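Local coordinates for protein AxyAgu115A (Amphibacillus xylanus NBRC 15112, PDB 6NPS) that probably acts as a GH115 alpha-glucuronidase that removes glucuronic acid side groups from arabinoglucuronoxylan, at residues 20-24 against 51-57; 32-36 against 123-128; 690-694 against 789-793; 722-727 against 741-747. The protein carries 3 engineered substitutions. All coordinates share one frame. Numbering follows the deposited sequence.

Contact 1. Residues 20-24 against 51-57; sequences ALFYQ and PEATKDR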
loop_
_atom_site.group_PDB
_atom_site.type_symbol
_atom_site.label_atom_id
_atom_site.label_comp_id
_atom_site.label_asym_id
_atom_site.label_seq_id
_atom_site.Cartn_x
_atom_site.Cartn_y
_atom_site.Cartn_z
ATOM N N ALA A 20 40.809 -55.503 -31.253
ATOM C CA ALA A 20 40.099 -54.755 -30.244
ATOM C C ALA A 20 40.900 -53.529 -29.831
ATOM O O ALA A 20 42.132 -53.547 -29.788
ATOM C CB ALA A 20 39.820 -55.642 -29.021
ATOM N N LEU A 21 40.178 -52.459 -29.510
ATOM C CA LEU A 21 40.814 -51.198 -29.161
ATOM C C LEU A 21 41.370 -51.204 -27.737
ATOM O O LEU A 21 42.509 -50.780 -27.506
ATOM C CB LEU A 21 39.809 -50.061 -29.314
ATOM C CG LEU A 21 40.353 -48.712 -28.873
ATOM C CD1 LEU A 21 41.542 -48.318 -29.810
ATOM C CD2 LEU A 21 39.226 -47.689 -28.906
ATOM N N PHE A 22 40.567 -51.646 -26.768
ATOM C CA PHE A 22 40.915 -51.584 -25.351
ATOM C C PHE A 22 41.403 -52.944 -24.885
ATOM O O PHE A 22 40.883 -53.983 -25.303
ATOM C CB PHE A 22 39.728 -51.176 -24.475
ATOM C CG PHE A 22 39.428 -49.707 -24.508
ATOM C CD1 PHE A 22 38.772 -49.156 -25.581
ATOM C CD2 PHE A 22 39.811 -48.874 -23.459
ATOM C CE1 PHE A 22 38.470 -47.810 -25.620
ATOM C CE2 PHE A 22 39.517 -47.506 -23.495
ATOM C CZ PHE A 22 38.868 -46.978 -24.594
ATOM N N TYR A 23 42.390 -52.924 -24.003
ATOM C CA TYR A 23 42.929 -54.129 -23.402
ATOM C C TYR A 23 42.373 -54.244 -21.991
ATOM O O TYR A 23 42.262 -53.239 -21.285
ATOM C CB TYR A 23 44.447 -54.069 -23.381
ATOM C CG TYR A 23 45.089 -55.277 -22.715
ATOM C CD1 TYR A 23 44.861 -56.558 -23.193
ATOM C CD2 TYR A 23 45.899 -55.123 -21.599
ATOM C CE1 TYR A 23 45.439 -57.679 -22.583
ATOM C CE2 TYR A 23 46.506 -56.250 -20.982
ATOM C CZ TYR A 23 46.259 -57.511 -21.478
ATOM O OH TYR A 23 46.848 -58.593 -20.863
ATOM N N GLN A 24 41.998 -55.454 -21.583
ATOM C CA GLN A 24 41.347 -55.647 -20.294
ATOM C C GLN A 24 42.153 -56.633 -19.452
ATOM O O GLN A 24 42.549 -57.701 -19.947
ATOM C CB GLN A 24 39.921 -56.165 -20.498
ATOM C CG GLN A 24 38.935 -55.774 -19.421
ATOM C CD GLN A 24 37.490 -56.033 -19.846
ATOM O OE1 GLN A 24 37.027 -57.178 -19.821
ATOM N NE2 GLN A 24 36.783 -54.976 -20.255
ATOM N N PRO A 51 33.537 -49.559 -29.991
ATOM C CA PRO A 51 34.834 -50.217 -29.780
ATOM C C PRO A 51 34.689 -51.445 -28.904
ATOM O O PRO A 51 33.716 -51.622 -28.162
ATOM C CB PRO A 51 35.672 -49.153 -29.067
ATOM C CG PRO A 51 34.666 -48.373 -28.304
ATOM C CD PRO A 51 33.422 -48.331 -29.189
ATOM N N GLU A 52 35.691 -52.316 -28.987
ATOM C CA GLU A 52 35.685 -53.554 -28.219
ATOM C C GLU A 52 36.967 -53.802 -27.425
ATOM O O GLU A 52 38.075 -53.534 -27.891
ATOM C CB GLU A 52 35.403 -54.746 -29.136
ATOM C CG GLU A 52 34.202 -55.580 -28.719
ATOM C CD GLU A 52 34.287 -56.043 -27.278
ATOM O OE1 GLU A 52 34.086 -57.250 -27.028
ATOM O OE2 GLU A 52 34.554 -55.201 -26.396
ATOM N N ALA A 53 36.783 -54.322 -26.217
ATOM C CA ALA A 53 37.861 -54.662 -25.302
ATOM C C ALA A 53 38.186 -56.142 -25.432
ATOM O O ALA A 53 37.327 -56.953 -25.784
ATOM C CB ALA A 53 37.486 -54.340 -23.842
ATOM N N THR A 54 39.436 -56.500 -25.171
ATOM C CA THR A 54 39.815 -57.904 -25.184
ATOM C C THR A 54 40.759 -58.193 -24.029
ATOM O O THR A 54 41.480 -57.307 -23.565
ATOM C CB THR A 54 40.480 -58.327 -26.494
ATOM O OG1 THR A 54 40.739 -59.738 -26.459
ATOM C CG2 THR A 54 41.781 -57.588 -26.689
ATOM N N LYS A 55 40.734 -59.441 -23.554
ATOM C CA LYS A 55 41.717 -59.907 -22.589
ATOM C C LYS A 55 42.903 -60.602 -23.242
ATOM O O LYS A 55 43.902 -60.852 -22.565
ATOM C CB LYS A 55 41.063 -60.860 -21.583
ATOM C CG LYS A 55 39.875 -60.260 -20.873
ATOM C CD LYS A 55 39.015 -61.340 -20.230
ATOM C CE LYS A 55 37.540 -60.937 -20.195
ATOM N NZ LYS A 55 36.662 -62.054 -19.731
ATOM N N ASP A 56 42.825 -60.910 -24.531
ATOM C CA ASP A 56 43.903 -61.584 -25.247
ATOM C C ASP A 56 44.755 -60.531 -25.948
ATOM O O ASP A 56 44.246 -59.759 -26.777
ATOM C CB ASP A 56 43.328 -62.593 -26.242
ATOM C CG ASP A 56 44.401 -63.413 -26.962
ATOM O OD1 ASP A 56 45.514 -62.895 -27.203
ATOM O OD2 ASP A 56 44.126 -64.586 -27.301
ATOM N N ARG A 57 46.023 -60.485 -25.626
ATOM C CA ARG A 57 46.884 -59.502 -26.230
ATOM C C ARG A 57 47.076 -59.655 -27.726
ATOM O O ARG A 57 47.372 -58.719 -28.407
ATOM C CB ARG A 57 48.217 -59.457 -25.545
ATOM C CG ARG A 57 48.160 -58.772 -24.226
ATOM C CD ARG A 57 48.875 -59.553 -23.176
ATOM N NE ARG A 57 50.203 -59.042 -23.023
ATOM C CZ ARG A 57 50.651 -58.488 -21.925
ATOM N NH1 ARG A 57 49.873 -58.375 -20.908
ATOM N NH2 ARG A 57 51.877 -58.072 -21.861
HETATM O O HOH W 1 37.520 -52.076 -31.169
HETATM O O HOH W 2 47.035 -61.560 -21.198
HETATM O O HOH W 3 36.258 -58.105 -22.877
#

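Contact 2. Residues 32-36 against 123-128; sequences VRKIA and TIYGLF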
loop_
_atom_site.group_PDB
_atom_site.type_symbol
_atom_site.label_atom_id
_atom_site.label_comp_id
_atom_site.label_asym_id
_atom_site.label_seq_id
_atom_site.Cartn_x
_atom_site.Cartn_y
_atom_site.Cartn_z
ATOM N N VAL A 32 37.329 -49.409 -12.029
ATOM C CA VAL A 32 38.088 -48.883 -13.160
ATOM C C VAL A 32 37.602 -49.507 -14.463
ATOM O O VAL A 32 37.386 -48.807 -15.456
ATOM C CB VAL A 32 39.590 -49.114 -12.928
ATOM C CG1 VAL A 32 40.386 -48.794 -14.201
ATOM C CG2 VAL A 32 40.059 -48.277 -11.743
ATOM N N ARG A 33 37.364 -50.817 -14.464
ATOM C CA ARG A 33 36.803 -51.470 -15.643
ATOM C C ARG A 33 35.446 -50.875 -16.018
ATOM O O ARG A 33 35.178 -50.637 -17.203
ATOM C CB ARG A 33 36.685 -52.973 -15.394
ATOM C CG ARG A 33 37.107 -53.845 -16.574
ATOM C CD ARG A 33 37.720 -55.159 -16.103
ATOM N NE ARG A 33 36.924 -55.745 -15.028
ATOM C CZ ARG A 33 37.429 -56.346 -13.949
ATOM N NH1 ARG A 33 38.745 -56.444 -13.794
ATOM N NH2 ARG A 33 36.614 -56.836 -13.020
ATOM N N LYS A 34 34.587 -50.588 -15.019
ATOM C CA LYS A 34 33.288 -49.960 -15.308
ATOM C C LYS A 34 33.440 -48.563 -15.914
ATOM O O LYS A 34 32.629 -48.160 -16.764
ATOM C CB LYS A 34 32.436 -49.875 -14.039
ATOM C CG LYS A 34 32.097 -51.222 -13.449
ATOM C CD LYS A 34 31.347 -51.060 -12.141
ATOM C CE LYS A 34 29.843 -51.019 -12.373
ATOM N NZ LYS A 34 29.160 -52.096 -11.589
ATOM N N ILE A 35 34.404 -47.772 -15.433
ATOM C CA ILE A 35 34.633 -46.455 -16.037
ATOM C C ILE A 35 35.164 -46.625 -17.468
ATOM O O ILE A 35 34.759 -45.910 -18.389
ATOM C CB ILE A 35 35.597 -45.644 -15.148
ATOM C CG1 ILE A 35 34.965 -45.345 -13.774
ATOM C CG2 ILE A 35 36.082 -44.379 -15.854
ATOM C CD1 ILE A 35 33.772 -44.431 -13.858
ATOM N N ALA A 36 36.065 -47.602 -17.675
ATOM C CA ALA A 36 36.584 -47.892 -19.015
ATOM C C ALA A 36 35.455 -48.217 -19.998
ATOM O O ALA A 36 35.475 -47.752 -21.152
ATOM C CB ALA A 36 37.589 -49.046 -18.945
ATOM N N THR A 123 43.357 -43.427 -11.931
ATOM C CA THR A 123 43.079 -44.114 -13.191
ATOM C C THR A 123 41.784 -43.615 -13.792
ATOM O O THR A 123 41.698 -43.369 -15.005
ATOM C CB THR A 123 43.009 -45.629 -12.973
ATOM O OG1 THR A 123 44.136 -46.056 -12.193
ATOM C CG2 THR A 123 43.024 -46.396 -14.303
ATOM N N ILE A 124 40.770 -43.416 -12.948
ATOM C CA ILE A 124 39.470 -42.977 -13.445
ATOM C C ILE A 124 39.572 -41.608 -14.078
ATOM O O ILE A 124 38.978 -41.363 -15.143
ATOM C CB ILE A 124 38.439 -43.001 -12.303
ATOM C CG1 ILE A 124 38.144 -44.469 -11.973
ATOM C CG2 ILE A 124 37.211 -42.179 -12.690
ATOM C CD1 ILE A 124 37.228 -44.698 -10.715
ATOM N N TYR A 125 40.312 -40.686 -13.436
ATOM C CA TYR A 125 40.506 -39.355 -14.016
ATOM C C TYR A 125 41.275 -39.419 -15.334
ATOM O O TYR A 125 41.019 -38.621 -16.241
ATOM C CB TYR A 125 41.247 -38.448 -13.024
ATOM C CG TYR A 125 40.474 -38.232 -11.732
ATOM C CD1 TYR A 125 39.078 -38.325 -11.701
ATOM C CD2 TYR A 125 41.136 -37.899 -10.567
ATOM C CE1 TYR A 125 38.364 -38.129 -10.494
ATOM C CE2 TYR A 125 40.433 -37.702 -9.359
ATOM C CZ TYR A 125 39.066 -37.824 -9.327
ATOM O OH TYR A 125 38.431 -37.625 -8.116
ATOM N N GLY A 126 42.200 -40.369 -15.460
ATOM C CA GLY A 126 42.967 -40.483 -16.695
ATOM C C GLY A 126 42.134 -41.044 -17.838
ATOM O O GLY A 126 42.257 -40.600 -18.988
ATOM N N LEU A 127 41.282 -42.031 -17.534
ATOM C CA LEU A 127 40.299 -42.510 -18.505
ATOM C C LEU A 127 39.402 -41.378 -18.993
ATOM O O LEU A 127 39.237 -41.175 -20.202
ATOM C CB LEU A 127 39.480 -43.633 -17.890
ATOM C CG LEU A 127 40.286 -44.933 -17.853
ATOM C CD1 LEU A 127 39.604 -45.950 -16.951
ATOM C CD2 LEU A 127 40.522 -45.541 -19.257
ATOM N N PHE A 128 38.850 -40.590 -18.074
ATOM C CA PHE A 128 38.010 -39.492 -18.523
ATOM C C PHE A 128 38.827 -38.396 -19.210
ATOM O O PHE A 128 38.265 -37.607 -19.977
ATOM C CB PHE A 128 37.234 -38.936 -17.334
ATOM C CG PHE A 128 36.061 -39.803 -16.908
ATOM C CD1 PHE A 128 35.274 -40.464 -17.859
ATOM C CD2 PHE A 128 35.737 -39.948 -15.558
ATOM C CE1 PHE A 128 34.153 -41.229 -17.470
ATOM C CE2 PHE A 128 34.629 -40.710 -15.164
ATOM C CZ PHE A 128 33.831 -41.340 -16.125
#

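Contact 3. Residues 690-694 against 789-793; sequences VDFLE and DTKGY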
loop_
_atom_site.group_PDB
_atom_site.type_symbol
_atom_site.label_atom_id
_atom_site.label_comp_id
_atom_site.label_asym_id
_atom_site.label_seq_id
_atom_site.Cartn_x
_atom_site.Cartn_y
_atom_site.Cartn_z
ATOM N N VAL A 690 16.913 17.729 -14.279
ATOM C CA VAL A 690 18.269 18.097 -13.891
ATOM C C VAL A 690 19.345 17.381 -14.713
ATOM O O VAL A 690 20.528 17.502 -14.397
ATOM C CB VAL A 690 18.482 17.879 -12.385
ATOM C CG1 VAL A 690 17.483 18.727 -11.607
ATOM C CG2 VAL A 690 18.390 16.385 -12.017
ATOM N N ASP A 691 18.972 16.670 -15.780
ATOM C CA ASP A 691 19.939 15.840 -16.503
ATOM C C ASP A 691 21.119 16.659 -17.039
ATOM O O ASP A 691 22.252 16.153 -17.099
ATOM C CB ASP A 691 19.252 15.111 -17.655
ATOM C CG ASP A 691 18.037 14.275 -17.196
ATOM O OD1 ASP A 691 17.055 14.861 -16.671
ATOM O OD2 ASP A 691 18.059 13.038 -17.395
ATOM N N PHE A 692 20.881 17.921 -17.458
ATOM C CA PHE A 692 21.960 18.691 -18.091
ATOM C C PHE A 692 22.869 19.347 -17.072
ATOM O O PHE A 692 23.790 20.063 -17.465
ATOM C CB PHE A 692 21.384 19.755 -19.049
ATOM C CG PHE A 692 20.525 19.159 -20.133
ATOM C CD1 PHE A 692 21.102 18.585 -21.258
ATOM C CD2 PHE A 692 19.136 19.118 -20.000
ATOM C CE1 PHE A 692 20.300 18.005 -22.260
ATOM C CE2 PHE A 692 18.342 18.530 -20.974
ATOM C CZ PHE A 692 18.920 17.976 -22.104
ATOM N N LEU A 693 22.650 19.091 -15.775
ATOM C CA LEU A 693 23.608 19.500 -14.758
ATOM C C LEU A 693 24.924 18.732 -14.861
ATOM O O LEU A 693 25.908 19.135 -14.234
ATOM C CB LEU A 693 22.975 19.328 -13.369
ATOM C CG LEU A 693 21.890 20.361 -13.009
ATOM C CD1 LEU A 693 21.338 20.132 -11.629
ATOM C CD2 LEU A 693 22.396 21.831 -13.128
ATOM N N GLU A 694 24.988 17.653 -15.666
ATOM C CA GLU A 694 26.306 17.092 -15.993
ATOM C C GLU A 694 26.748 17.552 -17.374
ATOM O O GLU A 694 26.006 17.357 -18.346
ATOM C CB GLU A 694 26.250 15.567 -15.929
ATOM C CG GLU A 694 25.684 15.150 -14.575
ATOM C CD GLU A 694 25.666 13.639 -14.267
ATOM O OE1 GLU A 694 25.308 12.810 -15.138
ATOM O OE2 GLU A 694 25.966 13.295 -13.106
ATOM N N ASP A 789 30.531 17.642 -7.942
ATOM C CA ASP A 789 29.156 17.732 -7.451
ATOM C C ASP A 789 28.395 18.821 -8.206
ATOM O O ASP A 789 28.569 20.008 -7.936
ATOM C CB ASP A 789 29.133 18.020 -5.951
ATOM C CG ASP A 789 27.690 18.148 -5.382
ATOM O OD1 ASP A 789 26.700 18.173 -6.159
ATOM O OD2 ASP A 789 27.544 18.204 -4.134
ATOM N N THR A 790 27.495 18.435 -9.099
ATOM C CA THR A 790 26.572 19.406 -9.649
ATOM C C THR A 790 25.113 19.125 -9.318
ATOM O O THR A 790 24.297 20.041 -9.424
ATOM C CB THR A 790 26.726 19.486 -11.170
ATOM O OG1 THR A 790 26.465 18.194 -11.736
ATOM C CG2 THR A 790 28.122 19.923 -11.531
ATOM N N LYS A 791 24.755 17.903 -8.920
ATOM C CA LYS A 791 23.364 17.560 -8.653
ATOM C C LYS A 791 23.014 17.594 -7.170
ATOM O O LYS A 791 21.869 17.291 -6.805
ATOM C CB LYS A 791 23.041 16.162 -9.210
ATOM C CG LYS A 791 23.076 16.055 -10.723
ATOM C CD LYS A 791 22.717 14.647 -11.171
ATOM C CE LYS A 791 22.253 14.657 -12.615
ATOM N NZ LYS A 791 21.753 13.323 -13.039
ATOM N N GLY A 792 23.944 17.961 -6.302
ATOM C CA GLY A 792 23.691 17.874 -4.877
ATOM C C GLY A 792 24.192 16.602 -4.224
ATOM O O GLY A 792 23.987 16.417 -3.020
ATOM N N TYR A 793 24.836 15.716 -4.973
ATOM C CA TYR A 793 25.406 14.506 -4.385
ATOM C C TYR A 793 26.403 13.973 -5.391
ATOM O O TYR A 793 26.385 14.372 -6.552
ATOM C CB TYR A 793 24.344 13.454 -4.043
ATOM C CG TYR A 793 23.636 12.921 -5.257
ATOM C CD1 TYR A 793 22.531 13.597 -5.794
ATOM C CD2 TYR A 793 24.087 11.776 -5.907
ATOM C CE1 TYR A 793 21.887 13.110 -6.926
ATOM C CE2 TYR A 793 23.447 11.293 -7.042
ATOM C CZ TYR A 793 22.362 11.969 -7.547
ATOM O OH TYR A 793 21.725 11.478 -8.659
HETATM O O HOH W 4 22.557 13.737 -15.862
HETATM O O HOH W 5 27.049 14.929 -11.417
HETATM O O HOH W 6 23.828 11.216 -12.667
#

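Contact 4. Residues 722-727 against 741-747; sequences WLSCSA and TIHVFVD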
loop_
_atom_site.group_PDB
_atom_site.type_symbol
_atom_site.label_atom_id
_atom_site.label_comp_id
_atom_site.label_asym_id
_atom_site.label_seq_id
_atom_site.Cartn_x
_atom_site.Cartn_y
_atom_site.Cartn_z
ATOM N N TRP A 722 18.449 28.307 -27.117
ATOM C CA TRP A 722 19.265 27.089 -26.990
ATOM C C TRP A 722 18.512 25.845 -26.492
ATOM O O TRP A 722 19.123 24.754 -26.441
ATOM C CB TRP A 722 20.446 27.332 -26.046
ATOM C CG TRP A 722 20.075 27.950 -24.743
ATOM C CD1 TRP A 722 19.997 29.291 -24.467
ATOM C CD2 TRP A 722 19.737 27.271 -23.524
ATOM N NE1 TRP A 722 19.630 29.476 -23.146
ATOM C CE2 TRP A 722 19.474 28.255 -22.552
ATOM C CE3 TRP A 722 19.647 25.921 -23.153
ATOM C CZ2 TRP A 722 19.104 27.932 -21.232
ATOM C CZ3 TRP A 722 19.288 25.609 -21.845
ATOM C CH2 TRP A 722 19.023 26.615 -20.905
ATOM N N LEU A 723 17.240 25.961 -26.104
ATOM C CA LEU A 723 16.505 24.865 -25.462
ATOM C C LEU A 723 15.318 24.486 -26.339
ATOM O O LEU A 723 14.502 25.347 -26.688
ATOM C CB LEU A 723 16.022 25.272 -24.062
ATOM C CG LEU A 723 15.128 24.313 -23.240
ATOM C CD1 LEU A 723 15.876 23.058 -22.891
ATOM C CD2 LEU A 723 14.644 25.026 -21.950
ATOM N N SER A 724 15.232 23.226 -26.734
ATOM C CA SER A 724 14.132 22.850 -27.610
ATOM C C SER A 724 13.683 21.436 -27.276
ATOM O O SER A 724 14.352 20.708 -26.534
ATOM C CB SER A 724 14.541 22.972 -29.082
ATOM O OG SER A 724 15.517 21.992 -29.362
ATOM N N CYS A 725 12.535 21.047 -27.837
ATOM C CA CYS A 725 11.966 19.722 -27.622
ATOM C C CYS A 725 11.607 19.057 -28.939
ATOM O O CYS A 725 11.489 19.710 -29.975
ATOM C CB CYS A 725 10.728 19.753 -26.720
ATOM S SG CYS A 725 10.851 20.720 -25.235
ATOM N N SER A 726 11.372 17.741 -28.863
ATOM C CA SER A 726 11.048 16.966 -30.055
ATOM C C SER A 726 9.662 17.271 -30.609
ATOM O O SER A 726 9.358 16.835 -31.723
ATOM C CB SER A 726 11.188 15.454 -29.779
ATOM O OG SER A 726 10.569 15.013 -28.563
ATOM N N ALA A 727 8.833 18.036 -29.898
ATOM C CA ALA A 727 7.467 18.253 -30.335
ATOM C C ALA A 727 7.049 19.638 -29.893
ATOM O O ALA A 727 7.575 20.172 -28.914
ATOM C CB ALA A 727 6.507 17.190 -29.763
ATOM N N THR A 741 6.529 10.486 -25.222
ATOM C CA THR A 741 7.795 10.875 -24.614
ATOM C C THR A 741 8.385 12.053 -25.383
ATOM O O THR A 741 8.541 11.979 -26.605
ATOM C CB THR A 741 8.759 9.695 -24.608
ATOM O OG1 THR A 741 8.250 8.673 -23.742
ATOM C CG2 THR A 741 10.152 10.136 -24.142
ATOM N N ILE A 742 8.672 13.149 -24.688
ATOM C CA ILE A 742 9.206 14.348 -25.325
ATOM C C ILE A 742 10.694 14.395 -25.017
ATOM O O ILE A 742 11.093 14.336 -23.844
ATOM C CB ILE A 742 8.497 15.626 -24.831
ATOM C CG1 ILE A 742 6.952 15.479 -24.870
ATOM C CG2 ILE A 742 9.018 16.889 -25.605
ATOM C CD1 ILE A 742 6.342 15.222 -26.234
ATOM N N HIS A 743 11.522 14.466 -26.061
ATOM C CA HIS A 743 12.953 14.623 -25.861
ATOM C C HIS A 743 13.322 16.092 -25.783
ATOM O O HIS A 743 12.806 16.927 -26.535
ATOM C CB HIS A 743 13.724 13.915 -26.975
ATOM C CG HIS A 743 13.268 12.508 -27.149
ATOM N ND1 HIS A 743 13.689 11.488 -26.325
ATOM C CD2 HIS A 743 12.337 11.971 -27.972
ATOM C CE1 HIS A 743 13.073 10.372 -26.664
ATOM N NE2 HIS A 743 12.258 10.636 -27.670
ATOM N N VAL A 744 14.243 16.399 -24.878
ATOM C CA VAL A 744 14.694 17.763 -24.640
ATOM C C VAL A 744 16.128 17.888 -25.149
ATOM O O VAL A 744 16.952 17.006 -24.893
ATOM C CB VAL A 744 14.626 18.123 -23.146
ATOM C CG1 VAL A 744 15.020 19.570 -22.945
ATOM C CG2 VAL A 744 13.202 17.911 -22.612
ATOM N N PHE A 745 16.435 19.003 -25.813
ATOM C CA PHE A 745 17.743 19.238 -26.443
ATOM C C PHE A 745 18.308 20.563 -25.962
ATOM O O PHE A 745 17.610 21.585 -25.985
ATOM C CB PHE A 745 17.662 19.262 -27.978
ATOM C CG PHE A 745 16.932 18.093 -28.552
ATOM C CD1 PHE A 745 17.464 16.817 -28.449
ATOM C CD2 PHE A 745 15.694 18.259 -29.171
ATOM C CE1 PHE A 745 16.790 15.721 -28.964
ATOM C CE2 PHE A 745 15.016 17.156 -29.692
ATOM C CZ PHE A 745 15.565 15.889 -29.576
ATOM N N VAL A 746 19.579 20.548 -25.556
ATOM C CA VAL A 746 20.300 21.758 -25.172
ATOM C C VAL A 746 21.423 21.993 -26.176
ATOM O O VAL A 746 22.283 21.125 -26.371
ATOM C CB VAL A 746 20.852 21.641 -23.743
ATOM C CG1 VAL A 746 21.819 22.778 -23.448
ATOM C CG2 VAL A 746 19.696 21.670 -22.742
ATOM N N ASP A 747 21.431 23.164 -26.797
ATOM C CA ASP A 747 22.541 23.530 -27.670
ATOM C C ASP A 747 23.649 24.108 -26.807
ATOM O O ASP A 747 23.580 25.257 -26.379
ATOM C CB ASP A 747 22.093 24.527 -28.725
ATOM C CG ASP A 747 23.193 24.822 -29.741
ATOM O OD1 ASP A 747 24.249 24.131 -29.713
ATOM O OD2 ASP A 747 22.981 25.733 -30.571
HETATM O O HOH W 7 18.211 23.076 -28.417
HETATM O O HOH W 8 8.579 13.332 -29.202
#

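Contact 1. Residues 20-24 against 51-57
Tyr23 is the residue most covered by the other segment. Its t rotamer carries the ring along the end of segment 51-57. Tyr23 CD1 lies 3.5 Å from Thr54 O, and Tyr23 OH lies 3.0 Å from Arg57 NH1. The guanidinium of Arg57 forms a salt bridge with Glu78. A water hydrogen-bonds Tyr23 OH and, weakly, Lys55 O. Phe22, in the m rotamer, goes to the other face of the pair. Its CB is 3.9 Å from Ala53 CB, and its side chain packs on Met40 of helix 30-47. Leu21 CD2 touches Pro51 CB at 3.8 Å. Gln24 has an extended chi1 and chi2, and its NE2 comes within 3.7 Å of Ala53 CB. Thr54 is also t, and its OG1 accepts from Asp56 N, two residues on, at 3.1 Å, an ST turn. The backbones pair in parallel: Thr54 N donates to Phe22 O at 2.9 Å, and Gln24 N to Thr54 O at 2.8 Å. Glu52 O receives two weak bonds, from Leu21 N (2.9 Å) and Phe22 N (3.3 Å). Strand 20-23, helix 30-47 and strand 53-54 follow one another in the chain, and the parallel pairing closes a beta-alpha-beta unit.

Contact 2. Residues 32-36 against 123-128
Two helices pack side by side in this buried contact, nearly parallel. Helix 30-47 is the helix of the beta-alpha-beta unit that joins strands 20-23 and 53-54. Its segment 32-36 runs at 8° to segment 123-128 of helix 120-133, and the segment axes approach to 9.6 Å. That spacing leaves room for branched aliphatic side chains between them. Ile35 loses the most surface, 97 Å². Its CA-to-CB bond points toward the other helix, and its side chain meets three residues. Ile35 CG1 lies 3.8 Å from Ile124 CG1, and Ile35 CG2 lies 4.0 Å from Leu127 CD1. Val32 comes next, one turn earlier. Its CG1 is 3.6 Å from Thr123 CG2 and 4.0 Å from Leu127 CD1. Leu127 thus sits against Val32, Ile35 and Ala36, with its CD1 4.2 Å from Ala36 CB. The side chains meet through apolar atoms alone, while Thr123 OG1 hydrogen-bonds to Thr69 and Asp119. Tyr67 of strand 64-69 packs on Val32 and Ala36, and Leu206 of helix 195-207 on Ile35 and Phe128. A CH-pi contact completes the packing: Ile35 CG2 stands over the Phe128 ring face, 4.0 Å from the centroid and 20° off its normal.

Contact 3. Residues 690-694 against 789-793
One direct hydrogen bond joins these loops: Thr790 OG1 donates to Leu693 O at 2.7 Å. The p rotamer of Thr790 goes with this reach. Leu693 O lies at the end of the short 3-10 turn 691-693, where Leu693 N bonds back to Val690 O at 3.0 Å. The charged groups meet mainly through water. Glu694 OE1 and Lys791 NZ are 4.2 Å apart, too far for a salt bridge. One water links Glu694 OE1 and Lys791 NZ, at 3.0 Å from each, and also donates to Asp691 O. A second water joins Glu694 OE2 to Lys791 NZ, again 3.0 Å from both. A third donates to Glu694 OE2 at 2.6 Å and weakly to Thr790 OG1 at 3.3 Å. Glu694 also forms a salt bridge with Arg968 at the chain's C-terminus. Van der Waals contact comes mainly from Lys791, whose CE lies 3.8 Å from Val690 O and whose CG lies 4.2 Å from Leu693 CB. Within segment 789-793, Asp789 OD1 accepts from Gly792 N at 2.8 Å, an Asx motif. The arrangement is a water-rich interdomain junction. It joins the loop after strand 686-688, whose Phe692 packs into the beta sandwich, to the loop after strand 786-788 of the GH115 C-terminal domain.

Contact 4. Residues 722-727 against 741-747
At Trp722 the carbonyl O accepts from Asp747 N at 2.8 Å, and the indole CE3 rests 3.8 Å from Val746 CG1. Leu723 follows on the inner face, in a non-hydrogen-bonded pair with Val746. Its CD1 reaches Val744 CG1 at 3.6 Å, and Ile759 and Val772 pack against it from the other sheet. Ser724 pairs with Phe745 through two backbone bonds, Ser724 N to Phe745 O (3.0 Å) and Phe745 N to Ser724 O (2.8 Å). A water joins Ser724 OG, Trp722 O and Phe745 O. Cys725 returns to the face of Leu723, with its CB 3.5 Å from Ile742 CG2. Ser726 N donates to His743 O at 2.9 Å. Its p rotamer lets OG accept from His743 N at 2.7 Å, so a side chain continues the ladder where the strand ends. Ala727 CB then touches Ile742 CD1 at 4.0 Å. This is an antiparallel edge pairing, with 723-725 outermost in its sheet within this chain, in a two-sheet beta sandwich.

The four contacts form two groups on opposite sides of the chain's centre. Contact 2 uses helix 30-47, which connects the two strands paired in contact 1; they touch where Gln24 CG meets Arg33 CD at 3.6 Å. Contact 2 is fully buried and apolar. Contact 1 is only partly buried and relies on backbone pairing. Contacts 3 and 4 belong to the beta-rich C-terminal part, and contact 4 is nested inside the loop that contact 3 closes. Phe692 ties them together, with its CZ 3.5 Å from Val744 O. Contact 4 is partly buried, an antiparallel strand ladder with one apolar face packed against the other sheet. Contact 3 lies at the surface and uses water. The two groups are about 51 Å apart at their nearest atoms.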